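Local coordinates for MaoC-like dehydratase (Phytophthora Capsici, PDB 3KH8), which probably catalyses the reversible hydration of enoyl-CoA-type substrates as a MaoC-like dehydratase built from hot dog domains, at residues L60-G65 / P85-C90; N210-T215 / V308-G313; C90-G95 / T165-G170; H125-V130 / G158-T163. All blocks are in the same frame, centred on the assembly; numbering follows the deposited sequence.

Contact 1 (L60-G65 / P85-C90)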
loop_
_atom_site.group_PDB
_atom_site.type_symbol
_atom_site.label_atom_id
_atom_site.label_comp_id
_atom_site.label_asym_id
_atom_site.label_seq_id
_atom_site.Cartn_x
_atom_site.Cartn_y
_atom_site.Cartn_z
ATOM N N LEU A 60 4.589 2.541 -6.596
ATOM C CA LEU A 60 4.185 1.173 -6.264
ATOM C C LEU A 60 2.952 1.147 -5.362
ATOM O O LEU A 60 2.034 0.358 -5.588
ATOM C CB LEU A 60 5.345 0.405 -5.610
ATOM C CG LEU A 60 6.655 0.275 -6.406
ATOM C CD1 LEU A 60 7.734 -0.450 -5.606
ATOM C CD2 LEU A 60 6.427 -0.444 -7.725
ATOM N N MET A 61 2.938 2.017 -4.352
ATOM C CA MET A 61 1.818 2.111 -3.410
ATOM C C MET A 61 0.520 2.517 -4.106
ATOM O O MET A 61 -0.560 2.032 -3.757
ATOM C CB MET A 61 2.138 3.109 -2.294
ATOM C CG MET A 61 3.298 2.686 -1.380
ATOM S SD MET A 61 3.680 3.914 -0.107
ATOM C CE MET A 61 2.045 4.213 0.563
ATOM N N TYR A 62 0.636 3.419 -5.076
ATOM C CA TYR A 62 -0.501 3.828 -5.898
ATOM C C TYR A 62 -1.005 2.684 -6.779
ATOM O O TYR A 62 -2.210 2.431 -6.839
ATOM C CB TYR A 62 -0.147 5.046 -6.763
ATOM C CG TYR A 62 -1.274 5.453 -7.694
ATOM C CD1 TYR A 62 -2.430 6.061 -7.196
ATOM C CD2 TYR A 62 -1.196 5.209 -9.068
ATOM C CE1 TYR A 62 -3.479 6.430 -8.043
ATOM C CE2 TYR A 62 -2.247 5.575 -9.930
ATOM C CZ TYR A 62 -3.381 6.182 -9.404
ATOM O OH TYR A 62 -4.424 6.549 -10.230
ATOM N N ALA A 63 -0.083 2.006 -7.461
ATOM C CA ALA A 63 -0.436 0.884 -8.335
ATOM C C ALA A 63 -1.223 -0.188 -7.581
ATOM O O ALA A 63 -2.276 -0.628 -8.054
ATOM C CB ALA A 63 0.811 0.287 -8.984
ATOM N N VAL A 64 -0.737 -0.588 -6.404
ATOM C CA VAL A 64 -1.465 -1.572 -5.590
ATOM C C VAL A 64 -2.777 -0.986 -5.041
ATOM O O VAL A 64 -3.771 -1.700 -4.907
ATOM C CB VAL A 64 -0.594 -2.239 -4.455
ATOM C CG1 VAL A 64 0.708 -2.809 -5.018
ATOM C CG2 VAL A 64 -0.311 -1.284 -3.307
ATOM N N GLY A 65 -2.775 0.320 -4.772
ATOM C CA GLY A 65 -3.964 1.028 -4.302
ATOM C C GLY A 65 -5.119 0.970 -5.290
ATOM O O GLY A 65 -6.274 0.871 -4.888
ATOM N N PRO A 85 -0.267 6.010 -15.465
ATOM C CA PRO A 85 -0.511 7.332 -16.059
ATOM C C PRO A 85 -1.455 8.268 -15.297
ATOM O O PRO A 85 -1.336 9.488 -15.430
ATOM C CB PRO A 85 -1.082 6.990 -17.438
ATOM C CG PRO A 85 -0.431 5.704 -17.774
ATOM C CD PRO A 85 -0.434 4.941 -16.470
ATOM N N LEU A 86 -2.373 7.716 -14.509
ATOM C CA LEU A 86 -3.305 8.539 -13.739
ATOM C C LEU A 86 -2.712 9.091 -12.435
ATOM O O LEU A 86 -3.329 9.941 -11.786
ATOM C CB LEU A 86 -4.599 7.767 -13.437
ATOM C CG LEU A 86 -5.825 8.620 -13.067
ATOM C CD1 LEU A 86 -6.380 9.342 -14.298
ATOM C CD2 LEU A 86 -6.907 7.778 -12.407
ATOM N N TYR A 87 -1.524 8.623 -12.048
ATOM C CA TYR A 87 -0.951 9.012 -10.748
ATOM C C TYR A 87 -0.945 10.523 -10.420
ATOM O O TYR A 87 -1.198 10.887 -9.271
ATOM C CB TYR A 87 0.436 8.379 -10.505
ATOM C CG TYR A 87 1.036 8.797 -9.177
ATOM C CD1 TYR A 87 0.479 8.366 -7.975
ATOM C CD2 TYR A 87 2.139 9.648 -9.121
ATOM C CE1 TYR A 87 1.014 8.762 -6.743
ATOM C CE2 TYR A 87 2.680 10.050 -7.898
ATOM C CZ TYR A 87 2.114 9.601 -6.719
ATOM O OH TYR A 87 2.637 9.993 -5.512
ATOM N N PRO A 88 -0.678 11.407 -11.410
ATOM C CA PRO A 88 -0.696 12.846 -11.094
ATOM C C PRO A 88 -1.919 13.369 -10.313
ATOM O O PRO A 88 -1.782 14.348 -9.584
ATOM C CB PRO A 88 -0.604 13.499 -12.473
ATOM C CG PRO A 88 0.230 12.556 -13.245
ATOM C CD PRO A 88 -0.184 11.178 -12.783
ATOM N N VAL A 89 -3.082 12.720 -10.430
ATOM C CA VAL A 89 -4.272 13.129 -9.658
ATOM C C VAL A 89 -4.058 13.104 -8.142
ATOM O O VAL A 89 -4.772 13.781 -7.401
ATOM C CB VAL A 89 -5.557 12.302 -9.993
ATOM C CG1 VAL A 89 -5.870 12.378 -11.471
ATOM C CG2 VAL A 89 -5.445 10.842 -9.522
ATOM N N CYS A 90 -3.087 12.310 -7.692
ATOM C CA CYS A 90 -2.784 12.195 -6.268
ATOM C C CYS A 90 -1.909 13.328 -5.751
ATOM O O CYS A 90 -1.923 13.623 -4.561
ATOM C CB CYS A 90 -2.106 10.851 -5.974
ATOM S SG CYS A 90 -3.212 9.457 -6.184
#
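Tyr62, on the last turns of helix 56-65, inserts its ring among Leu86, Tyr87 and Cys90 and carries this contact. With CG anti to the backbone N (chi1 177°), the side chain projects straight off the helix toward 85-90. Its CB already meets the Tyr87 ring, 3.6 Å from Tyr87 CD1, and Tyr62 CG comes closer still, 3.4 Å from the same atom. Farther out, Tyr62 CD1 and CE1 both lie 3.6 Å from Cys90 SG, a sulfur-aromatic contact in which the sulfur approaches obliquely. On the other branch, Tyr62 CE2 is 3.8 Å from Tyr87 CA, whose C-H lies over the ring face in a CH-pi contact. At the tip, Tyr62 OH rests 3.4 Å from Leu86 CB and also touches CD2 of that leucine. The two tyrosines form a T-shaped (edge-to-face) pair, Tyr87 supplying the edge, with planes at 63° and centroids 5.2 Å apart. The contact joins helix 56-65 to the 3-10 turn leading into helix 91-94, in the N-terminal, MFE-2 hydratase 2-like part of this hot dog protein. Helix 219-223 adds Tyr223 beside Tyr62 and Cys90, strand 123-132 backs Leu86 and Val89 through Val130, and Met61 packs against Met61 of the second subunit.

Contact 2 (N210-T215 / V308-G313)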
loop_
_atom_site.group_PDB
_atom_site.type_symbol
_atom_site.label_atom_id
_atom_site.label_comp_id
_atom_site.label_asym_id
_atom_site.label_seq_id
_atom_site.Cartn_x
_atom_site.Cartn_y
_atom_site.Cartn_z
ATOM N N ASN A 210 -15.045 -5.163 -22.956
ATOM C CA ASN A 210 -15.405 -5.156 -21.545
ATOM C C ASN A 210 -14.256 -5.687 -20.707
ATOM O O ASN A 210 -13.488 -6.536 -21.159
ATOM C CB ASN A 210 -16.652 -6.010 -21.296
ATOM C CG ASN A 210 -17.892 -5.445 -21.961
ATOM O OD1 ASN A 210 -18.487 -4.478 -21.480
ATOM N ND2 ASN A 210 -18.294 -6.057 -23.070
ATOM N N ASP A 211 -14.138 -5.168 -19.491
ATOM C CA ASP A 211 -13.179 -5.666 -18.517
ATOM C C ASP A 211 -13.859 -5.560 -17.163
ATOM O O ASP A 211 -14.796 -4.777 -16.991
ATOM C CB ASP A 211 -11.886 -4.836 -18.550
ATOM C CG ASP A 211 -10.673 -5.578 -17.959
ATOM O OD1 ASP A 211 -10.831 -6.689 -17.406
ATOM O OD2 ASP A 211 -9.549 -5.036 -18.048
ATOM N N GLU A 212 -13.414 -6.362 -16.206
ATOM C CA GLU A 212 -13.927 -6.234 -14.849
ATOM C C GLU A 212 -12.834 -6.426 -13.817
ATOM O O GLU A 212 -11.858 -7.141 -14.050
ATOM C CB GLU A 212 -15.103 -7.186 -14.588
ATOM C CG GLU A 212 -14.757 -8.662 -14.645
ATOM C CD GLU A 212 -15.858 -9.543 -14.078
ATOM O OE1 GLU A 212 -17.053 -9.260 -14.326
ATOM O OE2 GLU A 212 -15.523 -10.525 -13.383
ATOM N N PHE A 213 -13.007 -5.760 -12.683
ATOM C CA PHE A 213 -12.097 -5.900 -11.564
ATOM C C PHE A 213 -12.890 -5.956 -10.269
ATOM O O PHE A 213 -13.663 -5.048 -9.960
ATOM C CB PHE A 213 -11.069 -4.759 -11.525
ATOM C CG PHE A 213 -10.139 -4.831 -10.342
ATOM C CD1 PHE A 213 -9.141 -5.804 -10.283
ATOM C CD2 PHE A 213 -10.274 -3.941 -9.277
ATOM C CE1 PHE A 213 -8.286 -5.882 -9.184
ATOM C CE2 PHE A 213 -9.429 -4.014 -8.176
ATOM C CZ PHE A 213 -8.434 -4.988 -8.131
ATOM N N LYS A 214 -12.702 -7.047 -9.534
ATOM C CA LYS A 214 -13.284 -7.222 -8.213
ATOM C C LYS A 214 -12.439 -6.434 -7.215
ATOM O O LYS A 214 -11.291 -6.800 -6.945
ATOM C CB LYS A 214 -13.318 -8.721 -7.863
ATOM C CG LYS A 214 -13.651 -9.085 -6.412
ATOM C CD LYS A 214 -15.088 -8.791 -6.036
ATOM C CE LYS A 214 -15.432 -9.394 -4.673
ATOM N NZ LYS A 214 -14.785 -8.666 -3.534
ATOM N N THR A 215 -12.990 -5.343 -6.688
ATOM C CA THR A 215 -12.284 -4.586 -5.652
ATOM C C THR A 215 -12.309 -5.336 -4.318
ATOM O O THR A 215 -13.194 -6.156 -4.073
ATOM C CB THR A 215 -12.844 -3.152 -5.462
ATOM O OG1 THR A 215 -14.153 -3.207 -4.876
ATOM C CG2 THR A 215 -12.895 -2.397 -6.795
ATOM N N VAL A 308 -19.116 0.531 -14.236
ATOM C CA VAL A 308 -20.390 0.106 -13.671
ATOM C C VAL A 308 -20.145 -0.886 -12.540
ATOM O O VAL A 308 -19.271 -1.741 -12.647
ATOM C CB VAL A 308 -21.287 -0.559 -14.757
ATOM C CG1 VAL A 308 -22.666 -0.913 -14.198
ATOM C CG2 VAL A 308 -21.431 0.352 -15.983
ATOM N N VAL A 309 -20.905 -0.760 -11.454
ATOM C CA VAL A 309 -20.888 -1.772 -10.400
ATOM C C VAL A 309 -21.729 -2.959 -10.857
ATOM O O VAL A 309 -22.947 -2.835 -11.061
ATOM C CB VAL A 309 -21.378 -1.221 -9.034
ATOM C CG1 VAL A 309 -21.680 -2.356 -8.066
ATOM C CG2 VAL A 309 -20.337 -0.289 -8.433
ATOM N N LYS A 310 -21.060 -4.095 -11.034
ATOM C CA LYS A 310 -21.683 -5.323 -11.539
ATOM C C LYS A 310 -22.856 -5.788 -10.672
ATOM O O LYS A 310 -23.910 -6.172 -11.191
ATOM C CB LYS A 310 -20.633 -6.435 -11.647
ATOM C CG LYS A 310 -21.133 -7.719 -12.296
ATOM C CD LYS A 310 -20.008 -8.719 -12.466
ATOM C CE LYS A 310 -20.477 -9.955 -13.200
ATOM N NZ LYS A 310 -19.375 -10.952 -13.292
ATOM N N GLU A 311 -22.674 -5.727 -9.356
ATOM C CA GLU A 311 -23.646 -6.278 -8.411
ATOM C C GLU A 311 -24.975 -5.518 -8.389
ATOM O O GLU A 311 -26.005 -6.081 -8.018
ATOM C CB GLU A 311 -23.049 -6.356 -6.998
ATOM C CG GLU A 311 -21.939 -7.408 -6.823
ATOM C CD GLU A 311 -20.549 -6.917 -7.238
ATOM O OE1 GLU A 311 -20.413 -5.762 -7.704
ATOM O OE2 GLU A 311 -19.582 -7.698 -7.094
ATOM N N ARG A 312 -24.946 -4.248 -8.794
ATOM C CA ARG A 312 -26.121 -3.378 -8.709
ATOM C C ARG A 312 -26.536 -2.783 -10.052
ATOM O O ARG A 312 -27.567 -2.108 -10.146
ATOM C CB ARG A 312 -25.878 -2.251 -7.695
ATOM C CG ARG A 312 -25.753 -2.724 -6.249
ATOM C CD ARG A 312 -25.593 -1.569 -5.268
ATOM N NE ARG A 312 -24.265 -0.960 -5.334
ATOM C CZ ARG A 312 -24.010 0.265 -5.787
ATOM N NH1 ARG A 312 -24.996 1.044 -6.222
ATOM N NH2 ARG A 312 -22.761 0.718 -5.803
ATOM N N GLY A 313 -25.727 -3.024 -11.083
ATOM C CA GLY A 313 -25.945 -2.443 -12.409
ATOM C C GLY A 313 -25.929 -0.922 -12.424
ATOM O O GLY A 313 -26.525 -0.301 -13.301
#
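Glu212 and Lys310 are brought together by different first torsions followed by similarly extended chains. In Glu212 the first torsion (chi1 65°) wedges CG between the backbone N and the carbonyl carbon, after which the chain runs extended; in Lys310 CG stands anti to the backbone N (chi1 -174°) and every later torsion is also close to 180°, giving a fully extended lysine. The two side chains slant across one another, and Lys310 NZ donates to Glu212 OE1 at 3.1 Å, a hydrogen-bonded salt bridge that uses the syn lone pair of OE1. The second oxygen is less engaged, since Glu212 OE2 lies 3.9 Å from Lys310 NZ. Methylene groups contribute as well: Lys310 CD also lies 3.5 Å from Glu212 OE1, and the last carbons of the straight chain pass close to the oxygen that its ammonium group binds.

Within the antiparallel sheet of this hot dog domain, strands 209-214 and 302-309 are not neighbours. Strand 290-297 runs between them and pairs with both, and the ion pair bridges over it, past Gln292, which touches Lys310. Lys310 also opens the turn of the hairpin to strand 314-324, where Val309 O accepts weak bonds from Arg312 N and Gly313 N; the positive phi of Gly313 suits a glycine.

A second lysine takes another course. Lys214 NZ donates at 3.0 Å to Thr215 O, nearly in line with the carbonyl bond, and also binds Gly288 O, while Glu311 OE2, bonded to Thr290 OG1, remains 6.1 Å from Lys214 NZ.

Contact 3 (C90-G95 / T165-G170)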
loop_
_atom_site.group_PDB
_atom_site.type_symbol
_atom_site.label_atom_id
_atom_site.label_comp_id
_atom_site.label_asym_id
_atom_site.label_seq_id
_atom_site.Cartn_x
_atom_site.Cartn_y
_atom_site.Cartn_z
ATOM N N CYS A 90 -3.087 12.310 -7.692
ATOM C CA CYS A 90 -2.784 12.195 -6.268
ATOM C C CYS A 90 -1.909 13.328 -5.751
ATOM O O CYS A 90 -1.923 13.623 -4.561
ATOM C CB CYS A 90 -2.106 10.851 -5.974
ATOM S SG CYS A 90 -3.212 9.457 -6.184
ATOM N N LEU A 91 -1.153 13.957 -6.648
ATOM C CA LEU A 91 -0.136 14.944 -6.251
ATOM C C LEU A 91 -0.665 16.198 -5.530
ATOM O O LEU A 91 -0.004 16.688 -4.607
ATOM C CB LEU A 91 0.778 15.306 -7.430
ATOM C CG LEU A 91 1.662 14.179 -7.982
ATOM C CD1 LEU A 91 2.290 14.579 -9.309
ATOM C CD2 LEU A 91 2.742 13.747 -6.976
ATOM N N PRO A 92 -1.851 16.713 -5.927
ATOM C CA PRO A 92 -2.439 17.816 -5.157
ATOM C C PRO A 92 -2.818 17.445 -3.720
ATOM O O PRO A 92 -2.887 18.325 -2.865
ATOM C CB PRO A 92 -3.698 18.172 -5.958
ATOM C CG PRO A 92 -3.408 17.716 -7.332
ATOM C CD PRO A 92 -2.624 16.454 -7.158
ATOM N N PHE A 93 -3.070 16.163 -3.460
ATOM C CA PHE A 93 -3.308 15.692 -2.095
ATOM C C PHE A 93 -1.977 15.547 -1.346
ATOM O O PHE A 93 -1.836 15.977 -0.196
ATOM C CB PHE A 93 -4.018 14.335 -2.095
ATOM C CG PHE A 93 -5.408 14.362 -2.673
ATOM C CD1 PHE A 93 -6.513 14.559 -1.848
ATOM C CD2 PHE A 93 -5.617 14.160 -4.035
ATOM C CE1 PHE A 93 -7.805 14.572 -2.375
ATOM C CE2 PHE A 93 -6.910 14.174 -4.575
ATOM C CZ PHE A 93 -8.002 14.382 -3.742
ATOM N N LYS A 94 -1.014 14.929 -2.018
ATOM C CA LYS A 94 0.248 14.513 -1.408
ATOM C C LYS A 94 1.206 15.673 -1.128
ATOM O O LYS A 94 1.882 15.695 -0.090
ATOM C CB LYS A 94 0.932 13.482 -2.309
ATOM C CG LYS A 94 2.058 12.715 -1.642
ATOM C CD LYS A 94 2.899 11.992 -2.669
ATOM C CE LYS A 94 3.999 11.204 -1.996
ATOM N NZ LYS A 94 5.148 12.071 -1.612
ATOM N N GLY A 95 1.260 16.629 -2.054
ATOM C CA GLY A 95 2.286 17.669 -2.027
ATOM C C GLY A 95 3.659 17.023 -1.927
ATOM O O GLY A 95 4.003 16.151 -2.725
ATOM N N THR A 165 -5.182 22.307 -12.344
ATOM C CA THR A 165 -3.835 22.146 -11.811
ATOM C C THR A 165 -2.888 21.813 -12.952
ATOM O O THR A 165 -3.110 20.859 -13.697
ATOM C CB THR A 165 -3.771 21.045 -10.728
ATOM O OG1 THR A 165 -4.654 21.384 -9.656
ATOM C CG2 THR A 165 -2.352 20.901 -10.178
ATOM N N GLN A 166 -1.843 22.619 -13.092
ATOM C CA GLN A 166 -0.798 22.355 -14.067
ATOM C C GLN A 166 0.485 21.936 -13.354
ATOM O O GLN A 166 0.972 22.646 -12.472
ATOM C CB GLN A 166 -0.553 23.591 -14.938
ATOM C CG GLN A 166 -1.657 23.872 -15.949
ATOM C CD GLN A 166 -1.434 25.160 -16.717
ATOM O OE1 GLN A 166 -1.647 26.256 -16.193
ATOM N NE2 GLN A 166 -1.003 25.036 -17.967
ATOM N N PHE A 167 1.009 20.769 -13.723
ATOM C CA PHE A 167 2.295 20.305 -13.210
ATOM C C PHE A 167 3.381 20.435 -14.260
ATOM O O PHE A 167 3.171 20.126 -15.438
ATOM C CB PHE A 167 2.220 18.860 -12.710
ATOM C CG PHE A 167 1.495 18.707 -11.408
ATOM C CD1 PHE A 167 2.031 19.230 -10.229
ATOM C CD2 PHE A 167 0.273 18.043 -11.355
ATOM C CE1 PHE A 167 1.361 19.095 -9.024
ATOM C CE2 PHE A 167 -0.403 17.898 -10.151
ATOM C CZ PHE A 167 0.141 18.427 -8.983
ATOM N N GLU A 168 4.545 20.894 -13.813
ATOM C CA GLU A 168 5.698 21.113 -14.676
ATOM C C GLU A 168 6.999 20.883 -13.908
ATOM O O GLU A 168 7.029 20.971 -12.680
ATOM C CB GLU A 168 5.668 22.541 -15.241
ATOM C CG GLU A 168 5.511 23.627 -14.172
ATOM C CD GLU A 168 5.458 25.035 -14.738
ATOM O OE1 GLU A 168 4.984 25.222 -15.880
ATOM O OE2 GLU A 168 5.884 25.964 -14.027
ATOM N N ASP A 169 8.065 20.569 -14.638
ATOM C CA ASP A 169 9.417 20.635 -14.082
ATOM C C ASP A 169 10.251 21.628 -14.889
ATOM O O ASP A 169 9.698 22.415 -15.662
ATOM C CB ASP A 169 10.074 19.247 -14.007
ATOM C CG ASP A 169 10.126 18.529 -15.348
ATOM O OD1 ASP A 169 9.984 19.178 -16.410
ATOM O OD2 ASP A 169 10.317 17.295 -15.336
ATOM N N GLY A 170 11.571 21.595 -14.704
ATOM C CA GLY A 170 12.489 22.466 -15.439
ATOM C C GLY A 170 12.455 22.287 -16.949
ATOM O O GLY A 170 12.863 23.183 -17.689
#
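The ring of Phe167 is enclosed by Leu91, Pro92 and Thr165, each meeting a different part of it. Over the centre of one face hangs Leu91 CD1, 4.3 Å above the plane. Against the opposite face lies Thr165 CG2, 3.5 Å from the plane and displaced toward the rim, a contact made within the strand itself between two residues on the same side of it. Pro92 CD comes to the edge, in the ring plane, 3.9 Å from Phe167 CZ. Tightest across the two segments is the far end of the ring, where Phe167 CZ reaches 3.5 Å from Leu91 CB. Phe167 takes up this pose with CG beside its backbone N (chi1 -74°), the ring reaching from the strand toward helix 91-94. Pro92 CG also approaches Thr165 CG2 at 4.4 Å, so the proline bears on both strand residues.

The contact seats a short helix on strand 158-169 of the N-terminal hot dog domain. Cys90 O receives both Phe93 N and Lys94 N at this turn. Tyr50 from strand 48-54 and Leu177 from strand 172-184 close in around Pro92 and Phe167.

No hydrogen bond or charge pair links the two segments. They therefore meet through hydrocarbon contact alone, chiefly the Phe167 ring against Leu91 and Pro92, which lacks the directionality of hydrogen bonds.

Contact 4 (H125-V130 / G158-T163); sequences HGEQSV and GTLMET
Glu127 faces Leu160 and Glu162 across an intervening strand of the antiparallel hot dog sheet: 172-184 pairs with both 123-132 and 158-169, and the side chains meet over it. Glu127 belongs to a classic beta bulge, in which it and Gly126 both face Gly180.

The van der Waals part is small: a leucine methyl against a carboxylate oxygen. Leu160 CD2 stands 3.9 Å from Glu127 OE1, and the two side chains cross at about a right angle, so the methyl abuts the carboxylate at the end of an otherwise extended glutamate. In Glu127 the CG sits beside the backbone N (chi1 -65°), which sends that extended chain toward the neighbouring strands.

The charged part is two acids brought together. Glu127 OE1 and Glu162 OE2 are 3.9 Å apart, their carboxylate planes turned 76° from each other. Such proximity should be unfavourable unless offset, and the surroundings plausibly do so: Glu162 OE1 makes a salt bridge with Arg194 and accepts from Ser151 OG, while Glu127 touches Arg280. Two waters joining the same pair of oxygens would ease the repulsion further.

Other polar bonds lie within 125-130. His125 NE2 donates weakly to Gln128 OE1, which lies at the edge of the imidazole in its plane, and Gln128 NE2 donates to Ser129 O at 3.2 Å from above the carbonyl plane.

Each of the two waters donates one hydrogen to Glu127 OE1 and one to Glu162 OE2, every one of these four bonds measuring 2.7 Å.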
loop_
_atom_site.group_PDB
_atom_site.type_symbol
_atom_site.label_atom_id
_atom_site.label_comp_id
_atom_site.label_asym_id
_atom_site.label_seq_id
_atom_site.Cartn_x
_atom_site.Cartn_y
_atom_site.Cartn_z
ATOM N N HIS A 125 -17.244 15.777 -5.465
ATOM C CA HIS A 125 -16.335 15.673 -6.596
ATOM C C HIS A 125 -17.093 15.071 -7.774
ATOM O O HIS A 125 -17.345 13.865 -7.823
ATOM C CB HIS A 125 -15.100 14.842 -6.226
ATOM C CG HIS A 125 -14.013 14.879 -7.256
ATOM N ND1 HIS A 125 -13.053 13.896 -7.355
ATOM C CD2 HIS A 125 -13.738 15.773 -8.236
ATOM C CE1 HIS A 125 -12.227 14.188 -8.344
ATOM N NE2 HIS A 125 -12.623 15.320 -8.897
ATOM N N GLY A 126 -17.470 15.936 -8.712
ATOM C CA GLY A 126 -18.359 15.560 -9.802
ATOM C C GLY A 126 -17.673 15.148 -11.086
ATOM O O GLY A 126 -18.176 14.285 -11.802
ATOM N N GLU A 127 -16.529 15.771 -11.378
ATOM C CA GLU A 127 -15.835 15.585 -12.651
ATOM C C GLU A 127 -14.317 15.575 -12.477
ATOM O O GLU A 127 -13.781 16.241 -11.589
ATOM C CB GLU A 127 -16.223 16.693 -13.639
ATOM C CG GLU A 127 -17.689 16.679 -14.072
ATOM C CD GLU A 127 -18.056 17.795 -15.039
ATOM O OE1 GLU A 127 -17.168 18.572 -15.451
ATOM O OE2 GLU A 127 -19.251 17.893 -15.393
ATOM N N GLN A 128 -13.633 14.825 -13.338
ATOM C CA GLN A 128 -12.173 14.828 -13.372
ATOM C C GLN A 128 -11.641 14.695 -14.792
ATOM O O GLN A 128 -12.091 13.844 -15.560
ATOM C CB GLN A 128 -11.592 13.714 -12.491
ATOM C CG GLN A 128 -10.065 13.774 -12.340
ATOM C CD GLN A 128 -9.609 15.011 -11.584
ATOM O OE1 GLN A 128 -10.124 15.313 -10.510
ATOM N NE2 GLN A 128 -8.653 15.736 -12.151
ATOM N N SER A 129 -10.674 15.542 -15.122
ATOM C CA SER A 129 -9.965 15.465 -16.386
ATOM C C SER A 129 -8.467 15.394 -16.118
ATOM O O SER A 129 -7.952 16.101 -15.245
ATOM C CB SER A 129 -10.285 16.682 -17.254
ATOM O OG SER A 129 -9.519 16.658 -18.441
ATOM N N VAL A 130 -7.783 14.527 -16.862
ATOM C CA VAL A 130 -6.333 14.384 -16.781
ATOM C C VAL A 130 -5.747 14.388 -18.187
ATOM O O VAL A 130 -6.114 13.560 -19.023
ATOM C CB VAL A 130 -5.916 13.086 -16.038
ATOM C CG1 VAL A 130 -4.399 12.952 -15.986
ATOM C CG2 VAL A 130 -6.484 13.070 -14.627
ATOM N N GLY A 158 -27.559 23.479 -9.315
ATOM C CA GLY A 158 -26.392 23.710 -8.462
ATOM C C GLY A 158 -25.270 24.490 -9.125
ATOM O O GLY A 158 -25.474 25.145 -10.151
ATOM N N THR A 159 -24.080 24.412 -8.529
ATOM C CA THR A 159 -22.890 25.117 -9.013
ATOM C C THR A 159 -21.781 24.140 -9.404
ATOM O O THR A 159 -21.455 23.236 -8.639
ATOM C CB THR A 159 -22.351 26.098 -7.934
ATOM O OG1 THR A 159 -23.174 27.268 -7.895
ATOM C CG2 THR A 159 -20.906 26.523 -8.225
ATOM N N LEU A 160 -21.208 24.320 -10.592
ATOM C CA LEU A 160 -19.999 23.583 -10.964
ATOM C C LEU A 160 -18.764 24.479 -10.899
ATOM O O LEU A 160 -18.604 25.396 -11.711
ATOM C CB LEU A 160 -20.122 22.937 -12.349
ATOM C CG LEU A 160 -18.886 22.150 -12.822
ATOM C CD1 LEU A 160 -18.737 20.825 -12.077
ATOM C CD2 LEU A 160 -18.917 21.918 -14.326
ATOM N N MET A 161 -17.905 24.209 -9.918
ATOM C CA MET A 161 -16.616 24.884 -9.811
ATOM C C MET A 161 -15.517 23.999 -10.397
ATOM O O MET A 161 -15.327 22.861 -9.962
ATOM C CB MET A 161 -16.299 25.232 -8.352
ATOM C CG MET A 161 -15.057 26.103 -8.186
ATOM S SD MET A 161 -14.744 26.632 -6.489
ATOM C CE MET A 161 -14.112 25.128 -5.748
ATOM N N GLU A 162 -14.804 24.527 -11.385
ATOM C CA GLU A 162 -13.692 23.805 -11.995
ATOM C C GLU A 162 -12.358 24.367 -11.521
ATOM O O GLU A 162 -12.102 25.564 -11.658
ATOM C CB GLU A 162 -13.770 23.851 -13.521
ATOM C CG GLU A 162 -14.946 23.087 -14.121
ATOM C CD GLU A 162 -14.836 22.943 -15.630
ATOM O OE1 GLU A 162 -14.536 23.947 -16.311
ATOM O OE2 GLU A 162 -15.054 21.824 -16.137
ATOM N N THR A 163 -11.527 23.493 -10.957
ATOM C CA THR A 163 -10.189 23.858 -10.483
ATOM C C THR A 163 -9.128 23.156 -11.326
ATOM O O THR A 163 -9.069 21.920 -11.381
ATOM C CB THR A 163 -9.995 23.516 -8.983
ATOM O OG1 THR A 163 -10.958 24.230 -8.199
ATOM C CG2 THR A 163 -8.589 23.885 -8.505
HETATM O O HOH W 1 -14.851 19.651 -14.594
HETATM O O HOH W 2 -17.289 20.647 -17.099
#

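Overall arrangement
Contacts 1 and 3 are buried and apolar, and they share Cys90: the turn that receives an aromatic side chain from helix 56-65 leads directly into the helix resting on strand 158-169. Contact 4 uses an earlier part of that same strand, but there the chemistry becomes one of acids and bridging water, still largely shielded. It also touches contact 1 through the valine at the end of 125-130. Contact 2 stands apart, at the surface and in the MaoC-like half, about 31 Å from contact 3 between centres. Contacts 2 and 4 both reach across an intermediate strand, one through opposite charges and the other through like charges mediated by water.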